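Local atomic coordinates of DNA polymerase III beta subunit (Streptococcus pyogenes, PDB entry 2AVT), a protein that probably forms, as a ring-shaped dimer, the sliding clamp that encircles DNA and tethers the replicative polymerase to its template. Residues E263-T268 and D316-S321; E293-H298 and G322-I327; Q127-E132 and F225-Q230; G50-E55 and F240-L245. One frame throughout, in Å; residues are numbered along the deposited sequence.

Interaction 1 (E263-T268 and D316-S321); sequences EVVFNT and DIVSQS
Val-265 and Ser-319 pair across two antiparallel strands, and backbone hydrogen bonds join them. Val-265 N gives to Ser-319 O at 2.8 Å. Glu-263 and Ser-321 form a hydrogen-bonded pair, with Glu-263 N to Ser-321 O at 2.9 Å and a more bent return bond from Ser-321 N to Glu-263 O. Val-265 O takes two donors. Val-318 N lies 2.6 Å from this oxygen, while the bond from Ser-319 N is weak. Between these pairs, Val-264 and Gln-320 form a non-hydrogen-bonded pair, where Gln-320 CA makes a CA-H...O contact with Glu-263 O.

Side-chain packing falls on both faces. On the Val-265 face, its CG1 meets Val-318 CB at 3.6 Å, and CG2 rests against Ser-319 OG. With CG anti to its carbonyl carbon (chi1 -53°), the Phe-266 ring lies on the side of Val-264 and Ile-317. There Ile-317 CG2 approaches Phe-266 CE2 at 3.9 Å. Within its own strand, Val-264 CG1 lies over one ring face, toward the rim. Asp-316 O sits at the ring edge, near CD2.

Val-318 and Ser-319 both face Val-265, which is a classic beta bulge. It lies where strand 319-322, outermost within this chain, joins a large antiparallel sheet of the clamp.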
loop_
_atom_site.group_PDB
_atom_site.type_symbol
_atom_site.label_atom_id
_atom_site.label_comp_id
_atom_site.label_asym_id
_atom_site.label_seq_id
_atom_site.Cartn_x
_atom_site.Cartn_y
_atom_site.Cartn_z
ATOM N N GLU A 263 -35.940 20.029 -4.491
ATOM C CA GLU A 263 -35.591 18.621 -4.576
ATOM C C GLU A 263 -34.966 18.346 -5.925
ATOM O O GLU A 263 -35.455 18.820 -6.949
ATOM C CB GLU A 263 -36.825 17.721 -4.438
ATOM C CG GLU A 263 -36.518 16.251 -4.760
ATOM C CD GLU A 263 -37.763 15.390 -4.914
ATOM O OE1 GLU A 263 -38.552 15.298 -3.950
ATOM O OE2 GLU A 263 -37.945 14.805 -6.004
ATOM N N VAL A 264 -33.881 17.581 -5.923
ATOM C CA VAL A 264 -33.213 17.215 -7.163
ATOM C C VAL A 264 -32.784 15.762 -7.053
ATOM O O VAL A 264 -32.381 15.304 -5.986
ATOM C CB VAL A 264 -31.959 18.070 -7.423
ATOM C CG1 VAL A 264 -31.413 17.764 -8.819
ATOM C CG2 VAL A 264 -32.288 19.546 -7.283
ATOM N N VAL A 265 -32.885 15.033 -8.158
ATOM C CA VAL A 265 -32.493 13.632 -8.179
ATOM C C VAL A 265 -31.341 13.490 -9.160
ATOM O O VAL A 265 -31.464 13.868 -10.325
ATOM C CB VAL A 265 -33.661 12.717 -8.627
ATOM C CG1 VAL A 265 -33.215 11.265 -8.614
ATOM C CG2 VAL A 265 -34.860 12.906 -7.703
ATOM N N PHE A 266 -30.218 12.959 -8.681
ATOM C CA PHE A 266 -29.044 12.775 -9.530
ATOM C C PHE A 266 -28.636 11.318 -9.594
ATOM O O PHE A 266 -29.035 10.501 -8.767
ATOM C CB PHE A 266 -27.812 13.510 -8.983
ATOM C CG PHE A 266 -28.012 14.968 -8.693
ATOM C CD1 PHE A 266 -28.570 15.384 -7.498
ATOM C CD2 PHE A 266 -27.537 15.925 -9.571
ATOM C CE1 PHE A 266 -28.640 16.726 -7.182
ATOM C CE2 PHE A 266 -27.606 17.262 -9.262
ATOM C CZ PHE A 266 -28.155 17.663 -8.065
ATOM N N ASN A 267 -27.812 11.006 -10.582
ATOM C CA ASN A 267 -27.264 9.670 -10.711
ATOM C C ASN A 267 -26.191 9.703 -9.613
ATOM O O ASN A 267 -25.296 10.553 -9.638
ATOM C CB ASN A 267 -26.617 9.503 -12.082
ATOM C CG ASN A 267 -25.867 8.202 -12.213
ATOM O OD1 ASN A 267 -26.257 7.325 -12.980
ATOM N ND2 ASN A 267 -24.783 8.065 -11.459
ATOM N N THR A 268 -26.295 8.804 -8.641
ATOM C CA THR A 268 -25.354 8.768 -7.526
ATOM C C THR A 268 -23.875 8.876 -7.913
ATOM O O THR A 268 -23.148 9.724 -7.385
ATOM C CB THR A 268 -25.552 7.490 -6.695
ATOM O OG1 THR A 268 -26.895 7.449 -6.207
ATOM C CG2 THR A 268 -24.595 7.462 -5.518
ATOM N N ASP A 316 -25.524 16.898 -14.719
ATOM C CA ASP A 316 -26.645 16.190 -15.328
ATOM C C ASP A 316 -27.566 15.748 -14.191
ATOM O O ASP A 316 -27.091 15.342 -13.130
ATOM C CB ASP A 316 -26.131 14.970 -16.101
ATOM C CG ASP A 316 -27.237 14.229 -16.834
ATOM O OD1 ASP A 316 -28.423 14.587 -16.665
ATOM O OD2 ASP A 316 -26.918 13.280 -17.582
ATOM N N ILE A 317 -28.877 15.835 -14.396
ATOM C CA ILE A 317 -29.809 15.435 -13.347
ATOM C C ILE A 317 -30.887 14.469 -13.830
ATOM O O ILE A 317 -31.080 14.279 -15.032
ATOM C CB ILE A 317 -30.523 16.647 -12.725
ATOM C CG1 ILE A 317 -31.702 17.060 -13.605
ATOM C CG2 ILE A 317 -29.550 17.808 -12.588
ATOM C CD1 ILE A 317 -32.667 17.992 -12.914
ATOM N N VAL A 318 -31.588 13.870 -12.872
ATOM C CA VAL A 318 -32.657 12.927 -13.171
ATOM C C VAL A 318 -33.993 13.664 -13.192
ATOM O O VAL A 318 -34.804 13.473 -14.095
ATOM C CB VAL A 318 -32.708 11.802 -12.120
ATOM C CG1 VAL A 318 -33.790 10.799 -12.476
ATOM C CG2 VAL A 318 -31.361 11.118 -12.039
ATOM N N SER A 319 -34.211 14.514 -12.195
ATOM C CA SER A 319 -35.444 15.284 -12.105
ATOM C C SER A 319 -35.293 16.356 -11.035
ATOM O O SER A 319 -34.501 16.210 -10.101
ATOM C CB SER A 319 -36.623 14.373 -11.750
ATOM O OG SER A 319 -36.549 13.950 -10.400
ATOM N N GLN A 320 -36.051 17.436 -11.172
ATOM C CA GLN A 320 -35.983 18.513 -10.198
ATOM C C GLN A 320 -37.368 19.089 -9.950
ATOM O O GLN A 320 -38.310 18.826 -10.701
ATOM C CB GLN A 320 -35.039 19.614 -10.687
ATOM C CG GLN A 320 -35.515 20.356 -11.925
ATOM C CD GLN A 320 -34.481 21.338 -12.449
ATOM O OE1 GLN A 320 -34.051 22.243 -11.735
ATOM N NE2 GLN A 320 -34.078 21.160 -13.700
ATOM N N SER A 321 -37.484 19.867 -8.878
ATOM C CA SER A 321 -38.742 20.496 -8.510
ATOM C C SER A 321 -38.477 21.477 -7.378
ATOM O O SER A 321 -37.521 21.321 -6.615
ATOM C CB SER A 321 -39.757 19.444 -8.055
ATOM O OG SER A 321 -39.316 18.785 -6.883
#

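Interaction 2 (E293-H298 and G322-I327); sequences EITQNH and GSDLTI
A short antiparallel strand pair near the surface of the C-terminal clamp domain joins Ile-294 to Leu-325. The two residues form a hydrogen-bonded pair. Ile-294 N lies 2.5 Å from Leu-325 O, and Leu-325 N lies 2.7 Å from Ile-294 O. Ile-294 CB also packs on Leu-325 O, at 3.3 Å.

Next to them, Glu-293 and Thr-326 form a non-hydrogen-bonded pair. Their side chains run side by side and point the same way. The aliphatic part of Glu-293 does the touching, with CG 3.8 Å from Thr-326 OG1.

Asp-324 closes the other end. Its CG is anti to the carbonyl carbon (chi1 -68°), and the carboxylate reaches over Thr-295. OD2 comes to 3.1 Å from both Thr-295 CA and Thr-295 CB. The facing strand then turns back on itself. Thr-295 OG1 gives a hydrogen bond to His-298 O at 3.1 Å, on a lone pair in the carbonyl plane. Thr-295 N gives to the same oxygen, so two donors of one residue grip it.

Strand 325-329 is an outer strand, within this chain, of a four-stranded sheet, beside 290-295. Ile-294 and Leu-325 both touch Phe-350 of strand 345-350. Strand 298-305 flanks 290-295 on the side away from 325-329.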
loop_
_atom_site.group_PDB
_atom_site.type_symbol
_atom_site.label_atom_id
_atom_site.label_comp_id
_atom_site.label_asym_id
_atom_site.label_seq_id
_atom_site.Cartn_x
_atom_site.Cartn_y
_atom_site.Cartn_z
ATOM N N GLU A 293 -25.428 25.852 -7.959
ATOM C CA GLU A 293 -26.411 26.793 -8.489
ATOM C C GLU A 293 -27.564 26.051 -9.152
ATOM O O GLU A 293 -27.422 25.488 -10.239
ATOM C CB GLU A 293 -25.746 27.745 -9.487
ATOM C CG GLU A 293 -24.991 28.895 -8.821
ATOM C CD GLU A 293 -24.046 29.622 -9.764
ATOM O OE1 GLU A 293 -24.391 29.792 -10.953
ATOM O OE2 GLU A 293 -22.957 30.033 -9.308
ATOM N N ILE A 294 -28.713 26.065 -8.482
ATOM C CA ILE A 294 -29.906 25.386 -8.964
ATOM C C ILE A 294 -30.948 26.348 -9.522
ATOM O O ILE A 294 -31.462 27.209 -8.806
ATOM C CB ILE A 294 -30.565 24.575 -7.831
ATOM C CG1 ILE A 294 -29.595 23.511 -7.317
ATOM C CG2 ILE A 294 -31.841 23.926 -8.329
ATOM C CD1 ILE A 294 -30.111 22.762 -6.115
ATOM N N THR A 295 -31.255 26.198 -10.804
ATOM C CA THR A 295 -32.256 27.025 -11.462
ATOM C C THR A 295 -33.063 26.128 -12.389
ATOM O O THR A 295 -32.690 24.977 -12.617
ATOM C CB THR A 295 -31.617 28.149 -12.301
ATOM O OG1 THR A 295 -30.810 27.573 -13.337
ATOM C CG2 THR A 295 -30.758 29.046 -11.423
ATOM N N GLN A 296 -34.168 26.649 -12.915
ATOM C CA GLN A 296 -35.015 25.877 -13.818
ATOM C C GLN A 296 -34.211 25.188 -14.917
ATOM O O GLN A 296 -33.649 25.840 -15.800
ATOM C CB GLN A 296 -36.073 26.779 -14.462
ATOM C CG GLN A 296 -37.230 27.150 -13.550
ATOM C CD GLN A 296 -38.265 28.021 -14.249
ATOM O OE1 GLN A 296 -38.714 27.709 -15.355
ATOM N NE2 GLN A 296 -38.653 29.116 -13.599
ATOM N N ASN A 297 -34.157 23.863 -14.851
ATOM C CA ASN A 297 -33.440 23.071 -15.843
ATOM C C ASN A 297 -32.005 23.549 -16.071
ATOM O O ASN A 297 -31.582 23.767 -17.207
ATOM C CB ASN A 297 -34.207 23.096 -17.164
ATOM C CG ASN A 297 -35.705 23.049 -16.961
ATOM O OD1 ASN A 297 -36.221 22.206 -16.222
ATOM N ND2 ASN A 297 -36.417 23.955 -17.619
ATOM N N HIS A 298 -31.262 23.708 -14.982
ATOM C CA HIS A 298 -29.878 24.153 -15.060
ATOM C C HIS A 298 -29.224 24.043 -13.688
ATOM O O HIS A 298 -29.476 24.855 -12.796
ATOM C CB HIS A 298 -29.813 25.603 -15.554
ATOM C CG HIS A 298 -28.422 26.143 -15.671
ATOM N ND1 HIS A 298 -27.514 26.100 -14.633
ATOM C CD2 HIS A 298 -27.786 26.759 -16.698
ATOM C CE1 HIS A 298 -26.383 26.666 -15.014
ATOM N NE2 HIS A 298 -26.520 27.073 -16.263
ATOM N N GLY A 322 -39.327 22.489 -7.272
ATOM C CA GLY A 322 -39.146 23.477 -6.228
ATOM C C GLY A 322 -38.510 24.739 -6.773
ATOM O O GLY A 322 -38.339 24.885 -7.984
ATOM N N SER A 323 -38.146 25.644 -5.872
ATOM C CA SER A 323 -37.545 26.916 -6.249
ATOM C C SER A 323 -36.050 26.845 -6.533
ATOM O O SER A 323 -35.361 25.898 -6.139
ATOM C CB SER A 323 -37.794 27.945 -5.147
ATOM O OG SER A 323 -37.259 27.494 -3.914
ATOM N N ASP A 324 -35.559 27.865 -7.228
ATOM C CA ASP A 324 -34.149 27.965 -7.563
ATOM C C ASP A 324 -33.379 28.153 -6.263
ATOM O O ASP A 324 -33.941 28.590 -5.258
ATOM C CB ASP A 324 -33.919 29.161 -8.487
ATOM C CG ASP A 324 -34.542 28.967 -9.854
ATOM O OD1 ASP A 324 -35.605 28.315 -9.933
ATOM O OD2 ASP A 324 -33.979 29.473 -10.848
ATOM N N LEU A 325 -32.091 27.824 -6.282
ATOM C CA LEU A 325 -31.272 27.954 -5.085
ATOM C C LEU A 325 -29.781 27.872 -5.377
ATOM O O LEU A 325 -29.345 27.193 -6.307
ATOM C CB LEU A 325 -31.646 26.864 -4.073
ATOM C CG LEU A 325 -30.878 26.867 -2.750
ATOM C CD1 LEU A 325 -31.221 28.123 -1.965
ATOM C CD2 LEU A 325 -31.230 25.633 -1.942
ATOM N N THR A 326 -29.005 28.582 -4.571
ATOM C CA THR A 326 -27.558 28.585 -4.685
ATOM C C THR A 326 -27.080 28.216 -3.298
ATOM O O THR A 326 -27.427 28.888 -2.330
ATOM C CB THR A 326 -27.012 29.973 -5.036
ATOM O OG1 THR A 326 -27.459 30.351 -6.344
ATOM C CG2 THR A 326 -25.484 29.966 -4.995
ATOM N N ILE A 327 -26.310 27.140 -3.184
ATOM C CA ILE A 327 -25.824 26.738 -1.872
ATOM C C ILE A 327 -24.350 26.319 -1.903
ATOM O O ILE A 327 -23.856 25.790 -2.901
ATOM C CB ILE A 327 -26.719 25.609 -1.274
ATOM C CG1 ILE A 327 -26.347 25.366 0.190
ATOM C CG2 ILE A 327 -26.585 24.345 -2.092
ATOM C CD1 ILE A 327 -27.360 24.534 0.956
#

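Interaction 3 (Q127-E132 and F225-Q230); sequences QEVSTE and FFSPSQ
Gln-127 meets Gln-230 side chain to side chain, its CB and CG lying near the Gln-230 amide. The placing of that amide is doubtful, because its nitrogen comes too close to the Gln-127 carbonyl in the model. Further on, Val-129 turns toward the other segment.

Val-129 spreads its two methyls over different partners. CG1 is anti to the backbone N (chi1 176°) and packs on Phe-225 CB at 3.8 Å. CG2 lies 4.1 Å from Ser-227 CB, and the aliphatic part of Gln-230 comes near the same methyl through CG. Ser-227 OG accepts a hydrogen bond from Gln-230 N at 2.9 Å, an ST motif that ties the turn on which Gln-230 sits.

Ser-130 contributes its backbone. Its O lies 3.3 Å from Phe-225 CD1. Thr-131 continues over the same ring, with CB above one face and CG2 3.4 Å from Phe-225 CZ. Thr-131 O lies 3.3 Å from Phe-225 CE1. Glu-132 O comes to the ring edge, in its plane. Apart from the doubtful approach at Gln-127, the contact is made by packing.

Segment 127-132 belongs to the linker between strands 111-116 and 135-138. It packs against the end of strand 221-226. Phe-225 also touches Leu-232 and Arg-234 of strand 230-234, while Val-129 and Gln-230 reach Tyr-241 of strand 238-243.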
loop_
_atom_site.group_PDB
_atom_site.type_symbol
_atom_site.label_atom_id
_atom_site.label_comp_id
_atom_site.label_asym_id
_atom_site.label_seq_id
_atom_site.Cartn_x
_atom_site.Cartn_y
_atom_site.Cartn_z
ATOM N N GLN A 127 -13.779 -8.809 30.405
ATOM C CA GLN A 127 -14.897 -8.297 31.183
ATOM C C GLN A 127 -16.064 -9.065 30.580
ATOM O O GLN A 127 -16.543 -8.734 29.505
ATOM C CB GLN A 127 -15.066 -6.792 30.943
ATOM C CG GLN A 127 -15.990 -6.087 31.926
ATOM C CD GLN A 127 -15.509 -6.209 33.360
ATOM O OE1 GLN A 127 -14.378 -6.630 33.615
ATOM N NE2 GLN A 127 -16.368 -5.832 34.305
ATOM N N GLU A 128 -16.499 -10.113 31.263
ATOM C CA GLU A 128 -17.581 -10.951 30.771
ATOM C C GLU A 128 -18.915 -10.230 30.603
ATOM O O GLU A 128 -19.211 -9.268 31.304
ATOM C CB GLU A 128 -17.741 -12.148 31.703
ATOM C CG GLU A 128 -16.433 -12.893 31.919
ATOM C CD GLU A 128 -16.527 -13.959 32.990
ATOM O OE1 GLU A 128 -17.645 -14.194 33.502
ATOM O OE2 GLU A 128 -15.481 -14.564 33.314
ATOM N N VAL A 129 -19.709 -10.705 29.649
ATOM C CA VAL A 129 -21.021 -10.134 29.379
ATOM C C VAL A 129 -22.051 -11.258 29.381
ATOM O O VAL A 129 -21.869 -12.277 28.716
ATOM C CB VAL A 129 -21.059 -9.429 28.008
ATOM C CG1 VAL A 129 -22.469 -8.933 27.715
ATOM C CG2 VAL A 129 -20.080 -8.266 27.994
ATOM N N SER A 130 -23.129 -11.074 30.139
ATOM C CA SER A 130 -24.187 -12.076 30.225
ATOM C C SER A 130 -24.666 -12.537 28.849
ATOM O O SER A 130 -24.869 -11.724 27.945
ATOM C CB SER A 130 -25.366 -11.518 31.019
ATOM O OG SER A 130 -25.767 -10.265 30.498
ATOM N N THR A 131 -24.850 -13.845 28.706
ATOM C CA THR A 131 -25.292 -14.437 27.451
ATOM C C THR A 131 -26.787 -14.753 27.460
ATOM O O THR A 131 -27.250 -15.625 26.724
ATOM C CB THR A 131 -24.530 -15.744 27.166
ATOM O OG1 THR A 131 -23.124 -15.524 27.328
ATOM C CG2 THR A 131 -24.795 -16.212 25.749
ATOM N N GLU A 132 -27.543 -14.047 28.293
ATOM C CA GLU A 132 -28.983 -14.270 28.376
ATOM C C GLU A 132 -29.743 -13.203 27.592
ATOM O O GLU A 132 -29.305 -12.059 27.512
ATOM C CB GLU A 132 -29.424 -14.266 29.844
ATOM C CG GLU A 132 -30.904 -14.528 30.060
ATOM C CD GLU A 132 -31.221 -14.922 31.494
ATOM O OE1 GLU A 132 -30.272 -15.074 32.295
ATOM O OE2 GLU A 132 -32.417 -15.085 31.820
ATOM N N PHE A 225 -25.199 -8.989 22.713
ATOM C CA PHE A 225 -25.467 -8.887 24.144
ATOM C C PHE A 225 -24.959 -7.550 24.668
ATOM O O PHE A 225 -23.933 -7.043 24.205
ATOM C CB PHE A 225 -24.782 -10.020 24.909
ATOM C CG PHE A 225 -25.175 -11.388 24.447
ATOM C CD1 PHE A 225 -26.278 -12.024 24.987
ATOM C CD2 PHE A 225 -24.453 -12.035 23.457
ATOM C CE1 PHE A 225 -26.652 -13.279 24.550
ATOM C CE2 PHE A 225 -24.821 -13.284 23.019
ATOM C CZ PHE A 225 -25.923 -13.912 23.562
ATOM N N PHE A 226 -25.677 -6.975 25.630
ATOM C CA PHE A 226 -25.276 -5.690 26.186
ATOM C C PHE A 226 -24.934 -5.736 27.664
ATOM O O PHE A 226 -25.435 -6.570 28.415
ATOM C CB PHE A 226 -26.377 -4.638 26.007
ATOM C CG PHE A 226 -26.821 -4.438 24.589
ATOM C CD1 PHE A 226 -27.671 -5.351 23.978
ATOM C CD2 PHE A 226 -26.425 -3.316 23.880
ATOM C CE1 PHE A 226 -28.121 -5.142 22.684
ATOM C CE2 PHE A 226 -26.870 -3.099 22.584
ATOM C CZ PHE A 226 -27.721 -4.015 21.984
ATOM N N SER A 227 -24.062 -4.817 28.059
ATOM C CA SER A 227 -23.649 -4.644 29.442
ATOM C C SER A 227 -23.473 -3.136 29.472
ATOM O O SER A 227 -23.520 -2.486 28.424
ATOM C CB SER A 227 -22.317 -5.344 29.733
ATOM O OG SER A 227 -21.215 -4.519 29.399
ATOM N N PRO A 228 -23.279 -2.547 30.656
ATOM C CA PRO A 228 -23.114 -1.090 30.683
ATOM C C PRO A 228 -21.827 -0.601 30.017
ATOM O O PRO A 228 -21.821 0.432 29.339
ATOM C CB PRO A 228 -23.139 -0.765 32.178
ATOM C CG PRO A 228 -23.944 -1.892 32.768
ATOM C CD PRO A 228 -23.418 -3.087 32.018
ATOM N N SER A 229 -20.743 -1.349 30.201
ATOM C CA SER A 229 -19.451 -0.949 29.651
ATOM C C SER A 229 -19.111 -1.464 28.256
ATOM O O SER A 229 -18.281 -0.877 27.566
ATOM C CB SER A 229 -18.331 -1.337 30.625
ATOM O OG SER A 229 -18.437 -2.700 31.003
ATOM N N GLN A 230 -19.737 -2.554 27.835
ATOM C CA GLN A 230 -19.451 -3.081 26.508
ATOM C C GLN A 230 -20.575 -3.869 25.861
ATOM O O GLN A 230 -21.569 -4.232 26.502
ATOM C CB GLN A 230 -18.186 -3.950 26.535
ATOM C CG GLN A 230 -17.946 -4.701 27.830
ATOM C CD GLN A 230 -16.838 -5.737 27.710
ATOM O OE1 GLN A 230 -15.856 -5.540 26.995
ATOM N NE2 GLN A 230 -16.989 -6.840 28.418
#

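Interaction 4 (G50-E55 and F240-L245); sequences GQISIE and FYTRLL
Ser-53 and Tyr-241 exchange two backbone hydrogen bonds. Tyr-241 N to Ser-53 O is 2.9 Å and almost straight (169° at the hydrogen). Ser-53 N to Tyr-241 O is 3.1 Å, with the donor tilted from the carbonyl plane. A third bond runs from Arg-243 N to Gln-51 O at 2.8 Å.

A water bridges the side chains of Glu-55 and Tyr-241. It donates to Glu-55 OE1 at 2.6 Å and bonds Tyr-241 OH at 3.1 Å. The Tyr-241 ring keeps an edge toward Ser-53 O. Its plane is 29° from that of the Glu-55 carboxylate.

The opposite face of the sheet is mostly apolar. With CG anti to its backbone N (chi1 -174°), the Phe-240 ring lies against both isoleucines. Ile-54 CG1 lies 3.5 Å from Phe-240 CD2, and Ile-52 CG2 lies 4.1 Å from Phe-240 CZ. Ile-52 and Thr-242 run side by side, pointing the same way. Thr-242 OG1 is buried here with no polar partner in the model. Helix 205-214 touches Ile-52, Ile-54 and Thr-242 on this face.

The arrangement is an antiparallel strand pairing between the N-terminal and central domains. It makes one continuous sheet across their boundary, as is typical of sliding clamps.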
loop_
_atom_site.group_PDB
_atom_site.type_symbol
_atom_site.label_atom_id
_atom_site.label_comp_id
_atom_site.label_asym_id
_atom_site.label_seq_id
_atom_site.Cartn_x
_atom_site.Cartn_y
_atom_site.Cartn_z
ATOM N N GLY A 50 -7.423 -2.793 24.035
ATOM C CA GLY A 50 -7.979 -1.822 24.964
ATOM C C GLY A 50 -9.336 -1.272 24.546
ATOM O O GLY A 50 -10.080 -0.755 25.377
ATOM N N GLN A 51 -9.661 -1.375 23.260
ATOM C CA GLN A 51 -10.943 -0.889 22.750
ATOM C C GLN A 51 -11.812 -2.102 22.401
ATOM O O GLN A 51 -12.981 -2.175 22.804
ATOM C CB GLN A 51 -10.723 -0.021 21.507
ATOM C CG GLN A 51 -11.886 0.904 21.147
ATOM C CD GLN A 51 -12.015 2.085 22.098
ATOM O OE1 GLN A 51 -11.083 2.871 22.258
ATOM N NE2 GLN A 51 -13.170 2.217 22.729
ATOM N N ILE A 52 -11.241 -3.045 21.648
ATOM C CA ILE A 52 -11.950 -4.269 21.279
ATOM C C ILE A 52 -11.147 -5.496 21.686
ATOM O O ILE A 52 -9.939 -5.412 21.952
ATOM C CB ILE A 52 -12.217 -4.371 19.748
ATOM C CG1 ILE A 52 -10.898 -4.401 18.981
ATOM C CG2 ILE A 52 -13.068 -3.199 19.273
ATOM C CD1 ILE A 52 -11.071 -4.467 17.471
ATOM N N SER A 53 -11.839 -6.627 21.751
ATOM C CA SER A 53 -11.240 -7.908 22.075
ATOM C C SER A 53 -11.906 -8.928 21.165
ATOM O O SER A 53 -13.136 -8.913 20.991
ATOM C CB SER A 53 -11.499 -8.308 23.528
ATOM O OG SER A 53 -10.849 -7.431 24.432
ATOM N N ILE A 54 -11.099 -9.799 20.578
ATOM C CA ILE A 54 -11.608 -10.846 19.702
ATOM C C ILE A 54 -11.187 -12.215 20.212
ATOM O O ILE A 54 -9.999 -12.459 20.428
ATOM C CB ILE A 54 -11.077 -10.691 18.266
ATOM C CG1 ILE A 54 -11.620 -9.403 17.647
ATOM C CG2 ILE A 54 -11.504 -11.887 17.410
ATOM C CD1 ILE A 54 -11.065 -9.127 16.276
ATOM N N GLU A 55 -12.169 -13.086 20.439
ATOM C CA GLU A 55 -11.920 -14.461 20.871
ATOM C C GLU A 55 -12.411 -15.316 19.712
ATOM O O GLU A 55 -13.615 -15.420 19.459
ATOM C CB GLU A 55 -12.677 -14.799 22.157
ATOM C CG GLU A 55 -11.967 -14.327 23.419
ATOM C CD GLU A 55 -12.694 -14.708 24.698
ATOM O OE1 GLU A 55 -13.188 -15.827 24.834
ATOM O OE2 GLU A 55 -12.741 -13.781 25.653
ATOM N N PHE A 240 -16.836 -11.096 19.700
ATOM C CA PHE A 240 -16.256 -9.780 19.474
ATOM C C PHE A 240 -16.815 -8.798 20.517
ATOM O O PHE A 240 -18.020 -8.506 20.525
ATOM C CB PHE A 240 -16.628 -9.343 18.053
ATOM C CG PHE A 240 -15.997 -8.054 17.599
ATOM C CD1 PHE A 240 -16.654 -6.845 17.773
ATOM C CD2 PHE A 240 -14.801 -8.058 16.901
ATOM C CE1 PHE A 240 -16.133 -5.670 17.254
ATOM C CE2 PHE A 240 -14.278 -6.881 16.379
ATOM C CZ PHE A 240 -14.945 -5.690 16.555
ATOM N N TYR A 241 -15.944 -8.304 21.398
ATOM C CA TYR A 241 -16.346 -7.346 22.432
ATOM C C TYR A 241 -15.871 -5.950 22.075
ATOM O O TYR A 241 -14.818 -5.780 21.458
ATOM C CB TYR A 241 -15.740 -7.687 23.792
ATOM C CG TYR A 241 -16.128 -9.019 24.357
ATOM C CD1 TYR A 241 -15.581 -10.196 23.859
ATOM C CD2 TYR A 241 -17.020 -9.104 25.415
ATOM C CE1 TYR A 241 -15.911 -11.422 24.404
ATOM C CE2 TYR A 241 -17.358 -10.332 25.967
ATOM C CZ TYR A 241 -16.800 -11.484 25.457
ATOM O OH TYR A 241 -17.136 -12.704 25.998
ATOM N N THR A 242 -16.638 -4.947 22.485
ATOM C CA THR A 242 -16.271 -3.569 22.222
ATOM C C THR A 242 -16.587 -2.687 23.417
ATOM O O THR A 242 -17.662 -2.793 24.008
ATOM C CB THR A 242 -17.025 -2.986 21.036
ATOM O OG1 THR A 242 -16.882 -3.843 19.896
ATOM C CG2 THR A 242 -16.466 -1.614 20.714
ATOM N N ARG A 243 -15.640 -1.816 23.764
ATOM C CA ARG A 243 -15.813 -0.886 24.873
ATOM C C ARG A 243 -16.821 0.174 24.437
ATOM O O ARG A 243 -16.824 0.590 23.280
ATOM C CB ARG A 243 -14.463 -0.245 25.217
ATOM C CG ARG A 243 -14.515 1.035 26.034
ATOM C CD ARG A 243 -13.092 1.470 26.387
ATOM N NE ARG A 243 -13.004 2.858 26.839
ATOM C CZ ARG A 243 -13.183 3.917 26.053
ATOM N NH1 ARG A 243 -13.068 5.144 26.554
ATOM N NH2 ARG A 243 -13.465 3.757 24.768
ATOM N N LEU A 244 -17.674 0.604 25.362
ATOM C CA LEU A 244 -18.690 1.608 25.055
ATOM C C LEU A 244 -18.293 3.016 25.485
ATOM O O LEU A 244 -17.605 3.201 26.492
ATOM C CB LEU A 244 -20.017 1.245 25.736
ATOM C CG LEU A 244 -20.720 -0.050 25.309
ATOM C CD1 LEU A 244 -21.992 -0.204 26.112
ATOM C CD2 LEU A 244 -21.034 -0.018 23.828
ATOM N N LEU A 245 -18.732 4.005 24.714
ATOM C CA LEU A 245 -18.454 5.392 25.049
ATOM C C LEU A 245 -19.554 5.834 26.010
ATOM O O LEU A 245 -20.735 5.770 25.682
ATOM C CB LEU A 245 -18.452 6.257 23.788
ATOM C CG LEU A 245 -17.285 5.994 22.833
ATOM C CD1 LEU A 245 -17.510 6.716 21.513
ATOM C CD2 LEU A 245 -15.981 6.455 23.490
HETATM O O HOH W 1 -15.674 -15.322 25.338
#

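From the N terminus, strand 52-59 opens interaction 4, which closes 185 residues later on strand 238-243. Interaction 3 is nested inside that loop and ties the loop between strands 111-116 and 135-138 to the end of strand 221-226. These two contacts touch and reach the same sheet; Ser-229 O and Leu-244 N probably share a hydrogen bond. Interactions 1 and 2 both come in series after them, within the C-terminal domain, and cross each other: 263-268, 293-298, 316-321, then 322-327. Interaction 1 adds strand 319-322 to the nine-stranded sheet; interaction 2 adds strand 325-329 to the four-stranded one. Val-264 CG2 packs on Ile-294 CD1. The centres of interactions 1 and 4 lie about 42 Å apart.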